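Local coordinates for putative lipoprotein GNA1162 (Neisseria meningitidis, PDB 4HRV), which is a putative lipoprotein, probably anchored to the cell envelope by an N-terminal lipid, that may bind lipid and forms a two-fold symmetric dimer in the crystal, at the interface of chains A and B. Residues are numbered along the deposited sequence; one frame, centred on the assembly and turned at random. Chains: chain A/B, Putative lipoprotein GNA1162.

The interface of chains A and B. Residues chain A 41-42, 45, 47, 88, 114, 124; chain B 138, 140-141, 144.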
# COMPACT_ATOMS: atom_id res chain seq x y z
N PRO A 41 9.91 7.51 -2.44
CA PRO A 41 9.56 7.00 -1.11
C PRO A 41 10.79 6.67 -0.26
O PRO A 41 10.80 6.92 0.96
CB PRO A 41 8.77 5.72 -1.43
CG PRO A 41 8.21 5.95 -2.78
CD PRO A 41 9.22 6.78 -3.52
N LEU A 42 11.82 6.10 -0.87
CA LEU A 42 13.01 5.74 -0.11
C LEU A 42 13.79 6.96 0.42
O LEU A 42 14.23 6.98 1.58
CB LEU A 42 13.92 4.81 -0.91
CG LEU A 42 13.35 3.40 -1.14
CD1 LEU A 42 14.27 2.62 -2.11
CD2 LEU A 42 13.21 2.67 0.18
N ALA A 45 12.04 8.41 3.29
CA ALA A 45 12.22 7.60 4.49
C ALA A 45 13.60 7.77 5.08
O ALA A 45 13.91 7.18 6.11
CB ALA A 45 11.95 6.13 4.19
N TYR A 47 16.65 7.27 3.36
CA TYR A 47 17.72 6.46 2.78
C TYR A 47 18.38 7.16 1.60
O TYR A 47 17.71 7.82 0.83
CB TYR A 47 17.19 5.12 2.28
CG TYR A 47 16.53 4.32 3.36
CD1 TYR A 47 17.28 3.55 4.25
CD2 TYR A 47 15.15 4.34 3.51
CE1 TYR A 47 16.67 2.83 5.25
CE2 TYR A 47 14.53 3.61 4.51
CZ TYR A 47 15.29 2.86 5.38
OH TYR A 47 14.68 2.14 6.38
N LEU A 88 17.97 -3.70 -2.13
CA LEU A 88 16.54 -3.92 -2.16
C LEU A 88 16.16 -4.79 -3.34
O LEU A 88 16.38 -4.42 -4.48
CB LEU A 88 15.79 -2.58 -2.22
CG LEU A 88 14.26 -2.65 -2.23
CD1 LEU A 88 13.74 -3.39 -1.00
CD2 LEU A 88 13.65 -1.23 -2.33
N LEU A 114 14.84 -6.32 2.03
CA LEU A 114 16.01 -5.46 2.10
C LEU A 114 17.08 -6.30 2.78
O LEU A 114 16.83 -6.89 3.83
CB LEU A 114 15.72 -4.21 2.93
CG LEU A 114 16.87 -3.21 3.00
CD1 LEU A 114 17.09 -2.60 1.61
CD2 LEU A 114 16.61 -2.13 4.03
N TRP A 124 14.68 -6.49 6.26
CA TRP A 124 13.25 -6.23 6.19
C TRP A 124 12.63 -7.06 5.07
O TRP A 124 13.27 -7.37 4.06
CB TRP A 124 13.00 -4.74 5.94
CG TRP A 124 11.57 -4.41 5.66
CD1 TRP A 124 10.59 -4.15 6.58
CD2 TRP A 124 10.95 -4.29 4.37
NE1 TRP A 124 9.40 -3.88 5.94
CE2 TRP A 124 9.59 -3.96 4.58
CE3 TRP A 124 11.41 -4.44 3.06
CZ2 TRP A 124 8.70 -3.78 3.53
CZ3 TRP A 124 10.51 -4.25 2.01
CH2 TRP A 124 9.17 -3.92 2.26
N ASN B 138 8.73 -1.97 9.65
CA ASN B 138 9.24 -0.73 9.08
C ASN B 138 8.22 -0.09 8.13
O ASN B 138 8.08 -0.51 6.98
CB ASN B 138 10.58 -0.99 8.37
CG ASN B 138 11.28 0.30 7.93
OD1 ASN B 138 12.46 0.50 8.22
ND2 ASN B 138 10.56 1.16 7.23
N GLY B 140 8.28 2.81 6.69
CA GLY B 140 8.93 3.47 5.57
C GLY B 140 9.04 2.55 4.36
O GLY B 140 8.62 2.90 3.27
N LEU B 141 9.62 1.37 4.58
CA LEU B 141 9.78 0.39 3.51
C LEU B 141 8.45 -0.18 3.02
O LEU B 141 8.29 -0.39 1.83
CB LEU B 141 10.71 -0.75 3.97
CG LEU B 141 12.11 -0.27 4.35
CD1 LEU B 141 12.97 -1.39 4.92
CD2 LEU B 141 12.79 0.37 3.13
N MSE B 144 7.03 2.41 0.80
CA MSE B 144 7.63 2.49 -0.54
C MSE B 144 7.16 1.34 -1.41
O MSE B 144 6.96 1.52 -2.60
CB MSE B 144 9.16 2.56 -0.50
CG MSE B 144 9.86 1.23 -0.47
SE MSE B 144 9.98 0.24 -2.17
CE MSE B 144 10.41 -1.50 -1.34
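Helix 139-154 of chain B packs through B:Leu141 and B:Met144 into an apolar groove of chain A, between helix 34-44 and strands 86-96, 106-116 and 122-132, which carry A:Leu88, A:Leu114 and A:Trp124. B:Leu141 is the central knob, with 88 Å² hidden by the partner. Its CB stands over one face of the A:Trp124 indole, 3.5 Å from the centroid of the six-membered ring, a CH-pi contact in which the two side chains run past each other in opposite directions. Its two methyls then part. CD1 settles on the root of the indole, 3.4 Å from A:Trp124 CG, and also meets the CD2 methyl of A:Leu114, whereas CD2 turns to A:Leu42 and to the ring carbon CE2 of A:Tyr47, 3.9 Å away. The indole is presented by a CG anti to the backbone N of A:Trp124 (chi1 172°), and its CD1 corner meets B:Asn138 CB at 3.6 Å. Tip to tip, the phenol OH of A:Tyr47 and the amide OD1 of B:Asn138 lie 3.3 Å apart, with ring and amide planes 32° from parallel; a polar approach, not a hydrogen bond. One turn further along the helix, the engineered selenomethionine B:Met144 sets CG between the backbone N and the carbonyl carbon (chi1 87°) and bends at chi2, with CG beside A:Leu42 CD2 and the terminal CE tightly against A:Leu88 CD2 at 3.4 Å. Its CB also presses on A:Pro41 CB at 3.3 Å, closer than usual carbon packing. The patch thus joins the subunits mainly by apolar packing, part of it from the engineered selenomethionine, and its two-fold twin would hold helix 139-155 of chain A likewise, if this dimer is the biological one.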